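Local coordinates for UPF0311 protein CA_C3321 (Clostridium acetobutylicum ATCC 824, PDB 3G7G) that is of unknown function, belonging to the UPF0311 (DUF3237) family and folding as a closed antiparallel beta barrel, at residues A[14-25]-A[37-48]; A[69-77]-A[88-96]. All coordinates share one frame; numbering follows the deposited sequence.

Contact 1: residues A[14-25]-A[37-48]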
loop_
_atom_site.group_PDB
_atom_site.type_symbol
_atom_site.label_atom_id
_atom_site.label_comp_id
_atom_site.label_asym_id
_atom_site.label_seq_id
_atom_site.Cartn_x
_atom_site.Cartn_y
_atom_site.Cartn_z
ATOM N N VAL A 14 -14.845 -16.356 -12.024
ATOM C CA VAL A 14 -13.668 -17.085 -12.458
ATOM C C VAL A 14 -13.450 -18.359 -11.654
ATOM O O VAL A 14 -13.138 -19.389 -12.231
ATOM C CB VAL A 14 -12.398 -16.195 -12.518
ATOM C CG1 VAL A 14 -12.558 -15.164 -13.631
ATOM C CG2 VAL A 14 -12.114 -15.532 -11.213
ATOM N N PHE A 15 -13.639 -18.301 -10.343
ATOM C CA PHE A 15 -13.532 -19.468 -9.488
ATOM C C PHE A 15 -14.023 -19.090 -8.102
ATOM O O PHE A 15 -14.327 -17.931 -7.832
ATOM C CB PHE A 15 -12.091 -19.990 -9.417
ATOM C CG PHE A 15 -11.098 -18.972 -8.861
ATOM C CD1 PHE A 15 -10.712 -19.014 -7.536
ATOM C CD2 PHE A 15 -10.552 -18.006 -9.678
ATOM C CE1 PHE A 15 -9.809 -18.104 -7.025
ATOM C CE2 PHE A 15 -9.639 -17.075 -9.177
ATOM C CZ PHE A 15 -9.265 -17.136 -7.848
ATOM N N SER A 16 -14.131 -20.089 -7.248
ATOM C CA SER A 16 -14.478 -19.925 -5.846
ATOM C C SER A 16 -13.415 -20.569 -5.010
ATOM O O SER A 16 -12.714 -21.482 -5.465
ATOM C CB SER A 16 -15.775 -20.661 -5.541
ATOM O OG SER A 16 -16.812 -20.178 -6.363
ATOM N N ILE A 17 -13.328 -20.142 -3.764
ATOM C CA ILE A 17 -12.520 -20.861 -2.784
ATOM C C ILE A 17 -13.373 -21.042 -1.545
ATOM O O ILE A 17 -13.992 -20.091 -1.093
ATOM C CB ILE A 17 -11.213 -20.121 -2.434
ATOM C CG1 ILE A 17 -10.470 -19.714 -3.702
ATOM C CG2 ILE A 17 -10.311 -21.006 -1.580
ATOM C CD1 ILE A 17 -9.157 -18.980 -3.462
ATOM N N THR A 18 -13.444 -22.271 -1.027
ATOM C CA THR A 18 -14.017 -22.491 0.295
ATOM C C THR A 18 -12.865 -22.725 1.255
ATOM O O THR A 18 -12.092 -23.652 1.072
ATOM C CB THR A 18 -14.987 -23.662 0.307
ATOM O OG1 THR A 18 -15.993 -23.422 -0.668
ATOM C CG2 THR A 18 -15.650 -23.804 1.671
ATOM N N ILE A 19 -12.758 -21.867 2.260
ATOM C CA ILE A 19 -11.644 -21.854 3.182
ATOM C C ILE A 19 -12.066 -22.245 4.596
ATOM O O ILE A 19 -13.045 -21.729 5.111
ATOM C CB ILE A 19 -11.044 -20.415 3.276
ATOM C CG1 ILE A 19 -10.355 -20.033 1.972
ATOM C CG2 ILE A 19 -10.043 -20.324 4.383
ATOM C CD1 ILE A 19 -10.008 -18.556 1.873
ATOM N N THR A 20 -11.280 -23.112 5.223
ATOM C CA THR A 20 -11.386 -23.410 6.632
ATOM C C THR A 20 -10.342 -22.564 7.352
ATOM O O THR A 20 -9.172 -22.564 6.998
ATOM C CB THR A 20 -11.128 -24.916 6.902
ATOM O OG1 THR A 20 -12.032 -25.712 6.118
ATOM C CG2 THR A 20 -11.307 -25.275 8.359
ATOM N N VAL A 21 -10.779 -21.845 8.374
ATOM C CA VAL A 21 -9.886 -21.027 9.176
ATOM C C VAL A 21 -9.810 -21.535 10.613
ATOM O O VAL A 21 -10.771 -22.100 11.136
ATOM C CB VAL A 21 -10.334 -19.557 9.202
ATOM C CG1 VAL A 21 -10.325 -18.964 7.805
ATOM C CG2 VAL A 21 -11.707 -19.417 9.855
ATOM N N ASP A 22 -8.657 -21.314 11.247
ATOM C CA ASP A 22 -8.503 -21.597 12.668
ATOM C C ASP A 22 -9.185 -20.499 13.513
ATOM O O ASP A 22 -9.799 -19.550 12.988
ATOM C CB ASP A 22 -7.016 -21.721 13.008
ATOM C CG ASP A 22 -6.727 -22.773 14.071
ATOM O OD1 ASP A 22 -7.521 -22.914 15.029
ATOM O OD2 ASP A 22 -5.689 -23.457 13.949
ATOM N N LYS A 23 -9.105 -20.646 14.831
ATOM C CA LYS A 23 -9.594 -19.625 15.734
ATOM C C LYS A 23 -8.715 -18.380 15.614
ATOM O O LYS A 23 -7.522 -18.508 15.372
ATOM C CB LYS A 23 -9.585 -20.139 17.183
ATOM C CG LYS A 23 -8.198 -20.270 17.845
ATOM C CD LYS A 23 -8.273 -20.805 19.337
ATOM C CE LYS A 23 -9.287 -20.041 20.201
ATOM N NZ LYS A 23 -9.104 -20.241 21.687
ATOM N N PRO A 24 -9.306 -17.183 15.793
ATOM C CA PRO A 24 -8.562 -15.937 15.715
ATOM C C PRO A 24 -7.418 -15.900 16.698
ATOM O O PRO A 24 -7.556 -16.454 17.784
ATOM C CB PRO A 24 -9.578 -14.902 16.155
ATOM C CG PRO A 24 -10.898 -15.510 15.840
ATOM C CD PRO A 24 -10.731 -16.952 16.076
ATOM N N ILE A 25 -6.317 -15.254 16.318
ATOM C CA ILE A 25 -5.266 -14.906 17.249
ATOM C C ILE A 25 -5.503 -13.459 17.600
ATOM O O ILE A 25 -5.152 -12.561 16.840
ATOM C CB ILE A 25 -3.855 -15.099 16.664
ATOM C CG1 ILE A 25 -3.655 -16.541 16.246
ATOM C CG2 ILE A 25 -2.797 -14.722 17.709
ATOM C CD1 ILE A 25 -2.501 -16.761 15.298
ATOM N N GLN A 37 -6.861 -8.883 15.014
ATOM C CA GLN A 37 -6.621 -10.305 15.140
ATOM C C GLN A 37 -6.049 -10.871 13.851
ATOM O O GLN A 37 -6.323 -10.349 12.776
ATOM C CB GLN A 37 -7.932 -11.044 15.463
ATOM C CG GLN A 37 -9.099 -10.439 14.761
ATOM C CD GLN A 37 -10.401 -11.132 15.020
ATOM O OE1 GLN A 37 -10.645 -11.627 16.115
ATOM N NE2 GLN A 37 -11.266 -11.161 13.996
ATOM N N LEU A 38 -5.299 -11.966 13.983
ATOM C CA LEU A 38 -4.758 -12.729 12.850
ATOM C C LEU A 38 -5.495 -14.065 12.742
ATOM O O LEU A 38 -5.567 -14.820 13.718
ATOM C CB LEU A 38 -3.278 -12.986 13.052
ATOM C CG LEU A 38 -2.427 -11.753 13.328
ATOM C CD1 LEU A 38 -0.985 -12.136 13.698
ATOM C CD2 LEU A 38 -2.487 -10.835 12.112
ATOM N N ILE A 39 -6.066 -14.333 11.570
ATOM C CA ILE A 39 -6.809 -15.563 11.323
ATOM C C ILE A 39 -5.996 -16.494 10.425
ATOM O O ILE A 39 -5.792 -16.192 9.246
ATOM C CB ILE A 39 -8.157 -15.306 10.648
ATOM C CG1 ILE A 39 -8.901 -14.180 11.353
ATOM C CG2 ILE A 39 -8.976 -16.613 10.599
ATOM C CD1 ILE A 39 -9.616 -14.592 12.544
ATOM N N PRO A 40 -5.496 -17.615 10.986
ATOM C CA PRO A 40 -4.823 -18.610 10.157
ATOM C C PRO A 40 -5.789 -19.300 9.212
ATOM O O PRO A 40 -6.947 -19.503 9.575
ATOM C CB PRO A 40 -4.213 -19.585 11.177
ATOM C CG PRO A 40 -4.239 -18.851 12.505
ATOM C CD PRO A 40 -5.461 -17.978 12.417
ATOM N N ILE A 41 -5.317 -19.613 8.003
ATOM C CA ILE A 41 -6.109 -20.352 7.018
ATOM C C ILE A 41 -5.617 -21.802 7.058
ATOM O O ILE A 41 -4.492 -22.080 6.703
ATOM C CB ILE A 41 -5.996 -19.728 5.594
ATOM C CG1 ILE A 41 -6.523 -18.282 5.606
ATOM C CG2 ILE A 41 -6.813 -20.545 4.577
ATOM C CD1 ILE A 41 -5.960 -17.360 4.456
ATOM N N ILE A 42 -6.430 -22.730 7.550
ATOM C CA ILE A 42 -5.971 -24.117 7.683
ATOM C C ILE A 42 -5.877 -24.757 6.301
ATOM O O ILE A 42 -4.931 -25.463 5.988
ATOM C CB ILE A 42 -6.903 -24.969 8.571
ATOM C CG1 ILE A 42 -7.037 -24.373 9.984
ATOM C CG2 ILE A 42 -6.383 -26.423 8.663
ATOM C CD1 ILE A 42 -8.220 -24.958 10.774
ATOM N N SER A 43 -6.877 -24.512 5.469
ATOM C CA SER A 43 -6.993 -25.248 4.220
ATOM C C SER A 43 -8.046 -24.583 3.386
ATOM O O SER A 43 -8.724 -23.693 3.861
ATOM C CB SER A 43 -7.390 -26.695 4.493
ATOM O OG SER A 43 -8.708 -26.756 5.035
ATOM N N GLY A 44 -8.198 -25.041 2.146
ATOM C CA GLY A 44 -9.152 -24.458 1.247
ATOM C C GLY A 44 -9.154 -25.147 -0.090
ATOM O O GLY A 44 -8.107 -25.595 -0.603
ATOM N N LYS A 45 -10.344 -25.220 -0.666
ATOM C CA LYS A 45 -10.519 -25.872 -1.922
ATOM C C LYS A 45 -10.897 -24.856 -2.976
ATOM O O LYS A 45 -11.846 -24.117 -2.797
ATOM C CB LYS A 45 -11.608 -26.929 -1.794
ATOM C CG LYS A 45 -11.931 -27.592 -3.110
ATOM C CD LYS A 45 -12.679 -28.902 -2.875
ATOM C CE LYS A 45 -13.360 -29.393 -4.132
ATOM N NZ LYS A 45 -14.309 -30.499 -3.751
ATOM N N VAL A 46 -10.161 -24.862 -4.088
ATOM C CA VAL A 46 -10.352 -23.930 -5.180
ATOM C C VAL A 46 -11.148 -24.653 -6.264
ATOM O O VAL A 46 -10.807 -25.776 -6.642
ATOM C CB VAL A 46 -9.006 -23.459 -5.763
ATOM C CG1 VAL A 46 -9.237 -22.472 -6.909
ATOM C CG2 VAL A 46 -8.101 -22.894 -4.672
ATOM N N SER A 47 -12.214 -24.036 -6.745
ATOM C CA SER A 47 -12.985 -24.640 -7.818
ATOM C C SER A 47 -13.589 -23.628 -8.783
ATOM O O SER A 47 -13.864 -22.487 -8.455
ATOM C CB SER A 47 -14.024 -25.602 -7.239
ATOM O OG SER A 47 -14.928 -24.932 -6.401
ATOM N N GLY A 48 -13.742 -24.045 -10.021
ATOM C CA GLY A 48 -14.177 -23.154 -11.084
ATOM C C GLY A 48 -13.791 -23.794 -12.382
ATOM O O GLY A 48 -12.956 -24.702 -12.412
#

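Contact 2: residues A[69-77]-A[88-96]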
loop_
_atom_site.group_PDB
_atom_site.type_symbol
_atom_site.label_atom_id
_atom_site.label_comp_id
_atom_site.label_asym_id
_atom_site.label_seq_id
_atom_site.Cartn_x
_atom_site.Cartn_y
_atom_site.Cartn_z
ATOM N N GLY A 69 -17.500 -0.546 14.136
ATOM C CA GLY A 69 -18.026 -1.845 13.759
ATOM C C GLY A 69 -17.531 -2.386 12.430
ATOM O O GLY A 69 -17.697 -3.554 12.173
ATOM N N LYS A 70 -16.930 -1.554 11.586
ATOM C CA LYS A 70 -16.440 -2.015 10.271
ATOM C C LYS A 70 -15.183 -2.845 10.415
ATOM O O LYS A 70 -14.254 -2.435 11.100
ATOM C CB LYS A 70 -16.160 -0.837 9.346
ATOM C CG LYS A 70 -15.597 -1.268 8.023
ATOM C CD LYS A 70 -15.559 -0.164 7.027
ATOM C CE LYS A 70 -14.361 0.773 7.237
ATOM N NZ LYS A 70 -13.854 1.241 5.916
ATOM N N CYS A 71 -15.169 -4.016 9.774
ATOM C CA CYS A 71 -13.986 -4.862 9.736
ATOM C C CYS A 71 -13.207 -4.640 8.422
ATOM O O CYS A 71 -13.770 -4.742 7.326
ATOM C CB CYS A 71 -14.416 -6.311 9.881
ATOM S SG CYS A 71 -13.093 -7.498 9.868
ATOM N N GLU A 72 -11.938 -4.266 8.555
ATOM C CA GLU A 72 -10.987 -4.147 7.428
ATOM C C GLU A 72 -10.145 -5.411 7.383
ATOM O O GLU A 72 -9.501 -5.755 8.369
ATOM C CB GLU A 72 -10.103 -2.908 7.624
ATOM C CG GLU A 72 -10.901 -1.586 7.700
ATOM C CD GLU A 72 -10.020 -0.393 8.042
ATOM O OE1 GLU A 72 -8.781 -0.524 7.989
ATOM O OE2 GLU A 72 -10.559 0.667 8.380
ATOM N N LEU A 73 -10.180 -6.107 6.246
ATOM C CA LEU A 73 -9.534 -7.396 6.054
ATOM C C LEU A 73 -8.396 -7.316 5.043
ATOM O O LEU A 73 -8.548 -6.696 3.996
ATOM C CB LEU A 73 -10.566 -8.399 5.500
ATOM C CG LEU A 73 -11.783 -8.553 6.411
ATOM C CD1 LEU A 73 -13.018 -8.221 5.666
ATOM C CD2 LEU A 73 -11.883 -9.966 7.020
ATOM N N SER A 74 -7.273 -7.965 5.365
ATOM C CA SER A 74 -6.145 -8.109 4.443
ATOM C C SER A 74 -5.543 -9.489 4.577
ATOM O O SER A 74 -4.815 -9.781 5.547
ATOM C CB SER A 74 -5.108 -7.020 4.685
ATOM O OG SER A 74 -4.067 -7.054 3.680
ATOM N N ALA A 75 -5.845 -10.347 3.620
ATOM C CA ALA A 75 -5.372 -11.761 3.605
ATOM C C ALA A 75 -4.229 -12.004 2.627
ATOM O O ALA A 75 -4.216 -11.443 1.546
ATOM C CB ALA A 75 -6.556 -12.755 3.294
ATOM N N ARG A 76 -3.214 -12.754 3.051
ATOM C CA ARG A 76 -2.143 -13.146 2.174
ATOM C C ARG A 76 -2.012 -14.632 2.259
ATOM O O ARG A 76 -1.692 -15.177 3.344
ATOM C CB ARG A 76 -0.822 -12.553 2.605
ATOM C CG ARG A 76 -0.786 -11.065 2.621
ATOM C CD ARG A 76 0.516 -10.612 3.230
ATOM N NE ARG A 76 0.770 -9.228 2.929
ATOM C CZ ARG A 76 1.800 -8.542 3.371
ATOM N NH1 ARG A 76 2.675 -9.114 4.155
ATOM N NH2 ARG A 76 1.951 -7.271 3.017
ATOM N N TYR A 77 -2.224 -15.275 1.116
ATOM C CA TYR A 77 -2.140 -16.713 0.981
ATOM C C TYR A 77 -1.942 -17.079 -0.489
ATOM O O TYR A 77 -1.877 -16.200 -1.347
ATOM C CB TYR A 77 -3.397 -17.358 1.557
ATOM C CG TYR A 77 -4.696 -16.936 0.918
ATOM C CD1 TYR A 77 -5.298 -17.711 -0.064
ATOM C CD2 TYR A 77 -5.352 -15.795 1.332
ATOM C CE1 TYR A 77 -6.504 -17.323 -0.630
ATOM C CE2 TYR A 77 -6.536 -15.390 0.749
ATOM C CZ TYR A 77 -7.118 -16.159 -0.220
ATOM O OH TYR A 77 -8.325 -15.750 -0.776
ATOM N N TYR A 88 -0.345 -16.400 -5.919
ATOM C CA TYR A 88 -0.234 -15.702 -4.671
ATOM C C TYR A 88 -1.279 -14.585 -4.648
ATOM O O TYR A 88 -1.391 -13.783 -5.593
ATOM C CB TYR A 88 1.167 -15.141 -4.544
ATOM C CG TYR A 88 1.327 -14.260 -3.366
ATOM C CD1 TYR A 88 1.191 -14.768 -2.069
ATOM C CD2 TYR A 88 1.601 -12.911 -3.525
ATOM C CE1 TYR A 88 1.320 -13.938 -0.954
ATOM C CE2 TYR A 88 1.752 -12.090 -2.426
ATOM C CZ TYR A 88 1.593 -12.606 -1.146
ATOM O OH TYR A 88 1.753 -11.782 -0.061
ATOM N N ILE A 89 -2.046 -14.545 -3.576
ATOM C CA ILE A 89 -3.225 -13.694 -3.477
ATOM C C ILE A 89 -3.056 -12.745 -2.308
ATOM O O ILE A 89 -2.722 -13.196 -1.235
ATOM C CB ILE A 89 -4.493 -14.537 -3.202
ATOM C CG1 ILE A 89 -4.610 -15.630 -4.237
ATOM C CG2 ILE A 89 -5.782 -13.667 -3.191
ATOM C CD1 ILE A 89 -5.904 -16.308 -4.247
ATOM N N GLU A 90 -3.224 -11.448 -2.561
ATOM C CA GLU A 90 -3.422 -10.430 -1.539
ATOM C C GLU A 90 -4.858 -9.955 -1.710
ATOM O O GLU A 90 -5.183 -9.410 -2.753
ATOM C CB GLU A 90 -2.470 -9.276 -1.777
ATOM C CG GLU A 90 -1.360 -9.130 -0.811
ATOM C CD GLU A 90 -1.801 -8.339 0.444
ATOM O OE1 GLU A 90 -3.014 -8.433 0.809
ATOM O OE2 GLU A 90 -0.943 -7.636 1.044
ATOM N N ASN A 91 -5.716 -10.203 -0.717
ATOM C CA ASN A 91 -7.159 -9.930 -0.819
ATOM C C ASN A 91 -7.551 -8.948 0.270
ATOM O O ASN A 91 -7.462 -9.283 1.455
ATOM C CB ASN A 91 -7.957 -11.251 -0.671
ATOM C CG ASN A 91 -9.358 -11.178 -1.280
ATOM O OD1 ASN A 91 -9.721 -10.203 -1.895
ATOM N ND2 ASN A 91 -10.142 -12.224 -1.098
ATOM N N ASN A 92 -7.927 -7.721 -0.113
ATOM C CA ASN A 92 -8.163 -6.660 0.865
ATOM C C ASN A 92 -9.576 -6.197 0.725
ATOM O O ASN A 92 -10.031 -5.895 -0.370
ATOM C CB ASN A 92 -7.233 -5.450 0.666
ATOM C CG ASN A 92 -5.782 -5.802 0.718
ATOM O OD1 ASN A 92 -5.066 -5.640 -0.249
ATOM N ND2 ASN A 92 -5.339 -6.264 1.832
ATOM N N GLY A 93 -10.292 -6.139 1.841
ATOM C CA GLY A 93 -11.678 -5.791 1.770
ATOM C C GLY A 93 -12.316 -5.357 3.063
ATOM O O GLY A 93 -11.643 -5.040 4.051
ATOM N N ILE A 94 -13.645 -5.311 3.020
ATOM C CA ILE A 94 -14.420 -4.865 4.182
ATOM C C ILE A 94 -15.577 -5.772 4.480
ATOM O O ILE A 94 -16.066 -6.511 3.597
ATOM C CB ILE A 94 -14.878 -3.412 4.063
ATOM C CG1 ILE A 94 -15.730 -3.229 2.829
ATOM C CG2 ILE A 94 -13.641 -2.448 4.035
ATOM C CD1 ILE A 94 -16.353 -1.815 2.742
ATOM N N ARG A 95 -15.973 -5.757 5.756
ATOM C CA ARG A 95 -17.125 -6.523 6.205
ATOM C C ARG A 95 -17.856 -5.675 7.233
ATOM O O ARG A 95 -17.290 -5.310 8.261
ATOM C CB ARG A 95 -16.703 -7.868 6.794
ATOM C CG ARG A 95 -17.853 -8.630 7.423
ATOM C CD ARG A 95 -17.486 -10.038 7.670
ATOM N NE ARG A 95 -16.523 -10.112 8.760
ATOM C CZ ARG A 95 -15.517 -10.977 8.850
ATOM N NH1 ARG A 95 -15.281 -11.861 7.888
ATOM N NH2 ARG A 95 -14.735 -10.951 9.914
ATOM N N THR A 96 -19.100 -5.336 6.912
ATOM C CA THR A 96 -19.921 -4.502 7.749
ATOM C C THR A 96 -21.223 -5.253 8.027
ATOM O O THR A 96 -21.558 -6.205 7.329
ATOM C CB THR A 96 -20.286 -3.168 7.061
ATOM O OG1 THR A 96 -21.111 -3.440 5.932
ATOM C CG2 THR A 96 -19.094 -2.421 6.600
HETATM O O HOH W 1 -9.372 -14.006 1.745
#

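Contact 1: residues A[14-25]-A[37-48]
Ile19 and Ile41 press their CG2 methyls together at 3.2 Å, closer than carbon atoms usually pack, the side chains inclined to each other. On the same face, Val46 reaches two partners with its two methyls. Its CG1, anti to the backbone N (chi1 -180°), lies 3.8 Å from CD1 of the Phe15 ring, while CG2 lies 4.1 Å from CG1 of Ile17, the two side chains side by side and pointing the same way. The Phe15 ring stacks with Phe51 and Phe154. A beta hairpin, here the first of an antiparallel barrel, sorts its residues by face: Ile17, Ile19, Ile41 and Val46 on one side, Ser16, Thr18, Thr20, Ser43, Lys45 and Ser47 on the other. A classic beta bulge interrupts the pairing where Ile42 and Ser43 both face Thr20. Thr20 O takes a hydrogen bond from Ile42 N at 2.8 Å and a weak one from Ser43 N, shifting the register by one. Beyond it Val21 sets its CB 3.5 Å from CG2 of Ile39, whose other branch extends CD1 alongside the Pro24 ring to 3.6 Å from Pro24 CB. Ile25 CD1 meets Pro40 CG, and Ile25 N hydrogen-bonds Leu38 O at 2.7 Å.

Contact 2: residues A[69-77]-A[88-96]
Arg76 and Glu90 run side by side across a non-hydrogen-bonded pair and join in a salt bridge, Arg76 NE to Glu90 OE2 at 3.0 Å. The arginine N-H points almost straight at the oxygen (171°), which lies in the guanidinium plane. Glu90 is bent at chi2 (-85°), turning its carboxylate back over the partner strand; with the two planes nearly perpendicular, OE2 is met from above the carboxylate rather than within its plane. The guanidinium also reaches outward, Arg76 NH2 making a hydrogen bond to Ser74 OG of the second subunit.

On the opposite face, Tyr77 has CG between its backbone N and carbonyl carbon (chi1 59°), which folds the ring back along the hairpin. Ile89 CB sits over one ring face, offset toward the rim, and Ile89 CD1 approaches Tyr77 CE1 at 3.8 Å. A water lies 3.2 Å from Tyr77 OH and accepts a weak bond from Asn91 ND2, while Asn91 OD1 is hydrogen-bonded to Thr120 OG1. Farther along, Leu73 CD2 lies over one face of the Arg95 guanidinium, 4.0 Å from Arg95 NH1; Phe118 adds a cation-pi contact.

This antiparallel hairpin of the barrel lies between strand 53-65, bonded to 71-81, and strand 117-126, bonded to 86-96, while Tyr77 crosses the interior to Leu152 and Phe154 of strand 150-157.

Overall arrangement
Two hairpins of one barrel show how position shapes chemistry. Contact 1 pairs the first two strands and contact 2 the fourth and fifth, with strand 53-65 between them along the sheet. Their inward faces nevertheless meet in the interior, where Ile41 CD1 comes within 3.5 Å of Tyr77 CD2 and Ile17 also approaches this ring. Inside, contact 1 is aliphatic and aromatic, whereas contact 2 adds asparagine and arginine. Contact 2 is the more buried, with no exposed touching residue; contact 1 is more superficial, exposed at Val21 to Pro24 and at Ile42 and Lys45. Both touch the second subunit, contact 1 through packing and contact 2 through hydrogen bonds as well, and contact 2 also meets a third subunit.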